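Long-range contact in glutamine synthetase (Streptomyces coelicolor, PDB 4BAX), which belongs to the glutamine synthetase family, joining an N-terminal beta-grasp domain to a catalytic domain in an assembly of ten chains: residues Gln137-Gly151 against Gly171-Phe183. Numbering follows the deposited sequence.
Sequences QGGYYCGVGSDEIFG and GINAEVMPGQWEF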
loop_
_atom_site.group_PDB
_atom_site.type_symbol
_atom_site.label_atom_id
_atom_site.label_comp_id
_atom_site.label_asym_id
_atom_site.label_seq_id
_atom_site.Cartn_x
_atom_site.Cartn_y
_atom_site.Cartn_z
ATOM N N GLN A 137 31.277 7.314 0.312
ATOM C CA GLN A 137 32.080 6.139 0.024
ATOM C C GLN A 137 33.137 5.913 1.108
ATOM O O GLN A 137 33.538 6.878 1.792
ATOM C CB GLN A 137 32.709 6.251 -1.361
ATOM C CG GLN A 137 31.663 6.142 -2.451
ATOM C CD GLN A 137 32.200 6.527 -3.802
ATOM O OE1 GLN A 137 31.589 6.231 -4.837
ATOM N NE2 GLN A 137 33.353 7.193 -3.808
ATOM N N GLY A 138 33.537 4.646 1.284
ATOM C CA GLY A 138 34.547 4.258 2.253
ATOM C C GLY A 138 34.348 2.854 2.794
ATOM O O GLY A 138 35.311 2.083 2.865
ATOM N N GLY A 139 33.104 2.497 3.110
ATOM C CA GLY A 139 32.791 1.185 3.641
ATOM C C GLY A 139 32.274 0.157 2.643
ATOM O O GLY A 139 32.063 -0.989 3.026
ATOM N N TYR A 140 31.994 0.567 1.407
ATOM C CA TYR A 140 31.508 -0.364 0.367
ATOM C C TYR A 140 32.566 -1.299 -0.244
ATOM O O TYR A 140 32.305 -2.459 -0.549
ATOM C CB TYR A 140 30.701 0.364 -0.724
ATOM C CG TYR A 140 29.747 1.378 -0.135
ATOM C CD1 TYR A 140 28.611 0.970 0.567
ATOM C CD2 TYR A 140 29.989 2.745 -0.261
ATOM C CE1 TYR A 140 27.751 1.915 1.143
ATOM C CE2 TYR A 140 29.140 3.689 0.303
ATOM C CZ TYR A 140 28.018 3.279 1.000
ATOM O OH TYR A 140 27.190 4.253 1.547
ATOM N N TYR A 141 33.775 -0.790 -0.390
ATOM C CA TYR A 141 34.794 -1.472 -1.170
ATOM C C TYR A 141 35.315 -2.722 -0.440
ATOM O O TYR A 141 35.845 -2.623 0.679
ATOM C CB TYR A 141 35.921 -0.479 -1.439
ATOM C CG TYR A 141 37.183 -1.035 -2.030
ATOM C CD1 TYR A 141 37.305 -1.220 -3.404
ATOM C CD2 TYR A 141 38.261 -1.344 -1.231
ATOM C CE1 TYR A 141 38.479 -1.714 -3.962
ATOM C CE2 TYR A 141 39.440 -1.835 -1.778
ATOM C CZ TYR A 141 39.544 -2.016 -3.145
ATOM O OH TYR A 141 40.716 -2.505 -3.679
ATOM N N CYS A 142 35.152 -3.885 -1.085
ATOM C CA CYS A 142 35.528 -5.172 -0.488
ATOM C C CYS A 142 34.786 -5.357 0.840
ATOM O O CYS A 142 35.304 -6.005 1.765
ATOM C CB CYS A 142 37.049 -5.295 -0.288
ATOM S SG CYS A 142 38.043 -5.390 -1.788
ATOM N N GLY A 143 33.572 -4.808 0.919
ATOM C CA GLY A 143 32.803 -4.789 2.153
ATOM C C GLY A 143 32.049 -6.063 2.511
ATOM O O GLY A 143 32.075 -7.070 1.794
ATOM N N VAL A 144 31.402 -6.034 3.665
ATOM C CA VAL A 144 30.553 -7.127 4.081
ATOM C C VAL A 144 29.378 -6.538 4.893
ATOM O O VAL A 144 29.521 -5.478 5.495
ATOM C CB VAL A 144 31.360 -8.176 4.896
ATOM C CG1 VAL A 144 31.857 -7.589 6.252
ATOM C CG2 VAL A 144 30.553 -9.439 5.092
ATOM N N GLY A 145 28.208 -7.176 4.850
ATOM C CA GLY A 145 27.051 -6.699 5.596
ATOM C C GLY A 145 26.027 -6.020 4.712
ATOM O O GLY A 145 26.385 -5.377 3.717
ATOM N N SER A 146 24.757 -6.118 5.108
ATOM C CA SER A 146 23.622 -5.612 4.320
ATOM C C SER A 146 23.639 -4.108 4.082
ATOM O O SER A 146 23.117 -3.642 3.065
ATOM C CB SER A 146 22.301 -5.989 4.989
ATOM O OG SER A 146 22.004 -7.356 4.808
ATOM N N ASP A 147 24.223 -3.370 5.029
ATOM C CA ASP A 147 24.367 -1.907 4.962
ATOM C C ASP A 147 25.256 -1.408 3.818
ATOM O O ASP A 147 25.031 -0.320 3.268
ATOM C CB ASP A 147 24.928 -1.380 6.291
ATOM C CG ASP A 147 23.910 -1.438 7.424
ATOM O OD1 ASP A 147 22.720 -1.677 7.131
ATOM O OD2 ASP A 147 24.313 -1.308 8.609
ATOM N N GLU A 148 26.287 -2.190 3.498
ATOM C CA GLU A 148 27.284 -1.776 2.514
ATOM C C GLU A 148 27.390 -2.672 1.266
ATOM O O GLU A 148 28.133 -2.361 0.331
ATOM C CB GLU A 148 28.646 -1.607 3.196
ATOM C CG GLU A 148 28.703 -0.337 4.027
ATOM C CD GLU A 148 29.490 -0.487 5.324
ATOM O OE1 GLU A 148 29.635 -1.630 5.829
ATOM O OE2 GLU A 148 29.937 0.559 5.856
ATOM N N ILE A 149 26.670 -3.786 1.252
ATOM C CA ILE A 149 26.792 -4.704 0.133
ATOM C C ILE A 149 25.453 -4.914 -0.570
ATOM O O ILE A 149 24.458 -5.261 0.072
ATOM C CB ILE A 149 27.415 -6.056 0.559
ATOM C CG1 ILE A 149 28.860 -5.844 1.073
ATOM C CG2 ILE A 149 27.321 -7.066 -0.576
ATOM C CD1 ILE A 149 29.866 -5.303 0.037
ATOM N N PHE A 150 25.418 -4.678 -1.879
ATOM C CA PHE A 150 24.177 -4.818 -2.638
ATOM C C PHE A 150 24.384 -5.645 -3.888
ATOM O O PHE A 150 25.244 -5.319 -4.715
ATOM C CB PHE A 150 23.586 -3.441 -2.999
ATOM C CG PHE A 150 23.579 -2.464 -1.854
ATOM C CD1 PHE A 150 24.711 -1.732 -1.534
ATOM C CD2 PHE A 150 22.427 -2.297 -1.080
ATOM C CE1 PHE A 150 24.706 -0.847 -0.470
ATOM C CE2 PHE A 150 22.406 -1.410 -0.010
ATOM C CZ PHE A 150 23.557 -0.681 0.291
ATOM N N GLY A 151 23.589 -6.709 -4.022
ATOM C CA GLY A 151 23.637 -7.543 -5.216
ATOM C C GLY A 151 24.546 -8.757 -5.201
ATOM O O GLY A 151 24.787 -9.333 -6.255
ATOM N N GLY A 171 39.295 -13.433 -10.515
ATOM C CA GLY A 171 38.729 -12.923 -9.279
ATOM C C GLY A 171 37.518 -12.037 -9.480
ATOM O O GLY A 171 37.189 -11.640 -10.609
ATOM N N ILE A 172 36.832 -11.768 -8.375
ATOM C CA ILE A 172 35.773 -10.779 -8.327
ATOM C C ILE A 172 35.913 -10.024 -7.009
ATOM O O ILE A 172 36.458 -10.563 -6.030
ATOM C CB ILE A 172 34.344 -11.417 -8.415
ATOM C CG1 ILE A 172 34.127 -12.412 -7.272
ATOM C CG2 ILE A 172 34.130 -12.143 -9.738
ATOM C CD1 ILE A 172 32.707 -12.447 -6.772
ATOM N N ASN A 173 35.449 -8.780 -6.988
ATOM C CA ASN A 173 35.367 -8.017 -5.751
ATOM C C ASN A 173 34.291 -6.923 -5.788
ATOM O O ASN A 173 33.868 -6.479 -6.870
ATOM C CB ASN A 173 36.727 -7.430 -5.376
ATOM C CG ASN A 173 37.200 -6.373 -6.355
ATOM O OD1 ASN A 173 37.798 -6.679 -7.404
ATOM N ND2 ASN A 173 36.907 -5.120 -6.037
ATOM N N ALA A 174 33.866 -6.485 -4.600
ATOM C CA ALA A 174 32.946 -5.360 -4.476
ATOM C C ALA A 174 33.735 -4.052 -4.601
ATOM O O ALA A 174 34.809 -3.909 -3.989
ATOM C CB ALA A 174 32.215 -5.422 -3.129
ATOM N N GLU A 175 33.215 -3.096 -5.383
ATOM C CA GLU A 175 33.942 -1.848 -5.641
ATOM C C GLU A 175 33.569 -0.684 -4.719
ATOM O O GLU A 175 32.762 -0.840 -3.805
ATOM C CB GLU A 175 33.846 -1.441 -7.108
ATOM C CG GLU A 175 35.000 -1.971 -7.969
ATOM C CD GLU A 175 36.366 -1.397 -7.547
ATOM O OE1 GLU A 175 36.434 -0.182 -7.237
ATOM O OE2 GLU A 175 37.380 -2.144 -7.575
ATOM N N VAL A 176 34.193 0.467 -4.959
ATOM C CA VAL A 176 34.091 1.642 -4.094
ATOM C C VAL A 176 32.668 2.228 -3.987
ATOM O O VAL A 176 32.226 2.608 -2.908
ATOM C CB VAL A 176 35.090 2.747 -4.548
ATOM C CG1 VAL A 176 34.875 4.045 -3.733
ATOM C CG2 VAL A 176 36.529 2.248 -4.429
ATOM N N MET A 177 31.961 2.291 -5.109
ATOM C CA MET A 177 30.570 2.721 -5.128
ATOM C C MET A 177 29.616 1.598 -4.713
ATOM O O MET A 177 29.815 0.433 -5.059
ATOM C CB MET A 177 30.209 3.232 -6.518
ATOM C CG MET A 177 28.890 3.996 -6.544
ATOM S SD MET A 177 28.378 4.437 -8.212
ATOM C CE MET A 177 26.609 4.347 -8.079
ATOM N N PRO A 178 28.567 1.943 -3.952
ATOM C CA PRO A 178 27.599 0.910 -3.574
ATOM C C PRO A 178 26.899 0.277 -4.770
ATOM O O PRO A 178 26.395 0.998 -5.636
ATOM C CB PRO A 178 26.585 1.684 -2.710
ATOM C CG PRO A 178 26.839 3.123 -2.975
ATOM C CD PRO A 178 28.284 3.231 -3.295
ATOM N N GLY A 179 26.838 -1.052 -4.780
ATOM C CA GLY A 179 26.277 -1.788 -5.891
ATOM C C GLY A 179 27.214 -1.856 -7.077
ATOM O O GLY A 179 26.798 -2.305 -8.156
ATOM N N GLN A 180 28.467 -1.436 -6.876
ATOM C CA GLN A 180 29.480 -1.509 -7.921
ATOM C C GLN A 180 30.394 -2.677 -7.650
ATOM O O GLN A 180 30.842 -2.894 -6.514
ATOM C CB GLN A 180 30.285 -0.210 -7.987
ATOM C CG GLN A 180 30.987 0.061 -9.322
ATOM C CD GLN A 180 31.637 1.436 -9.376
ATOM O OE1 GLN A 180 32.610 1.719 -8.665
ATOM N NE2 GLN A 180 31.096 2.304 -10.228
ATOM N N TRP A 181 30.682 -3.409 -8.726
ATOM C CA TRP A 181 31.419 -4.656 -8.632
ATOM C C TRP A 181 32.436 -4.781 -9.754
ATOM O O TRP A 181 32.385 -4.041 -10.757
ATOM C CB TRP A 181 30.452 -5.840 -8.681
ATOM C CG TRP A 181 29.529 -5.942 -7.507
ATOM C CD1 TRP A 181 28.333 -5.308 -7.355
ATOM C CD2 TRP A 181 29.726 -6.715 -6.319
ATOM N NE1 TRP A 181 27.765 -5.644 -6.150
ATOM C CE2 TRP A 181 28.600 -6.510 -5.497
ATOM C CE3 TRP A 181 30.737 -7.569 -5.874
ATOM C CZ2 TRP A 181 28.461 -7.124 -4.257
ATOM C CZ3 TRP A 181 30.591 -8.181 -4.636
ATOM C CH2 TRP A 181 29.462 -7.959 -3.848
ATOM N N GLU A 182 33.351 -5.734 -9.568
ATOM C CA GLU A 182 34.375 -6.035 -10.555
ATOM C C GLU A 182 34.619 -7.528 -10.681
ATOM O O GLU A 182 34.522 -8.263 -9.698
ATOM C CB GLU A 182 35.677 -5.339 -10.183
ATOM C CG GLU A 182 36.760 -5.415 -11.231
ATOM C CD GLU A 182 38.101 -4.917 -10.695
ATOM O OE1 GLU A 182 38.235 -3.677 -10.496
ATOM O OE2 GLU A 182 39.010 -5.753 -10.460
ATOM N N PHE A 183 34.899 -7.971 -11.904
ATOM C CA PHE A 183 35.451 -9.302 -12.154
ATOM C C PHE A 183 36.648 -9.184 -13.097
ATOM O O PHE A 183 36.686 -8.301 -13.951
ATOM C CB PHE A 183 34.382 -10.298 -12.653
ATOM C CG PHE A 183 33.848 -9.992 -14.038
ATOM C CD1 PHE A 183 34.511 -10.427 -15.178
ATOM C CD2 PHE A 183 32.690 -9.249 -14.200
ATOM C CE1 PHE A 183 34.019 -10.132 -16.458
ATOM C CE2 PHE A 183 32.205 -8.958 -15.472
ATOM C CZ PHE A 183 32.873 -9.408 -16.599
HETATM O O HOH W 1 33.883 2.241 -0.663
HETATM O O HOH W 2 29.011 -2.418 -2.918
#
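Pro178 lies over one face of the Tyr140 ring, its CD 3.9 Å from the ring centroid in a CH-pi contact 26° off the ring normal. Pro178 CB also meets Phe150 CE1 at 3.9 Å, the two side chains lying side by side, so the proline packs against both aromatics of the loop 137-151. Ile149 extends this dense part: with CG1 anti to the carbonyl carbon (chi1 -63°), CD1 reaches the methyl of Ala174, while CG2 abuts the edge of Trp181 at CZ2. The NE1 N-H of the same indole is donated to Phe150 O (2.9 Å), an acceptor nearly in the ring plane; this bond ties the indole to the backbone just before helix 152-164 and helps set the turn of the ring.

The second direct bond between the segments runs from Cys142 N to Ala174 O (2.9 Å), and Asn173 ND2 hydrogen-bonds that oxygen from the opposite face. Beyond it the contact turns toward solvent, though it still packs closely. Tyr141 lies alongside Glu175, with CE1 3.8 Å from OE2, and touches Val176 CG2; Gln137 crosses Val176 CG1 and sends OE1 to Asn227 N. Here water 1 bridges Val176 O to Gly138 N, and Arg21 of a second subunit binds Gly138 O and Tyr141 O.

The hairpin of strands 169-174 and 180-188 is thus covered at its turn by an apolar core flanked by two direct polar ties, whereas its partly exposed margin adds water and a neighbouring chain to side-chain packing.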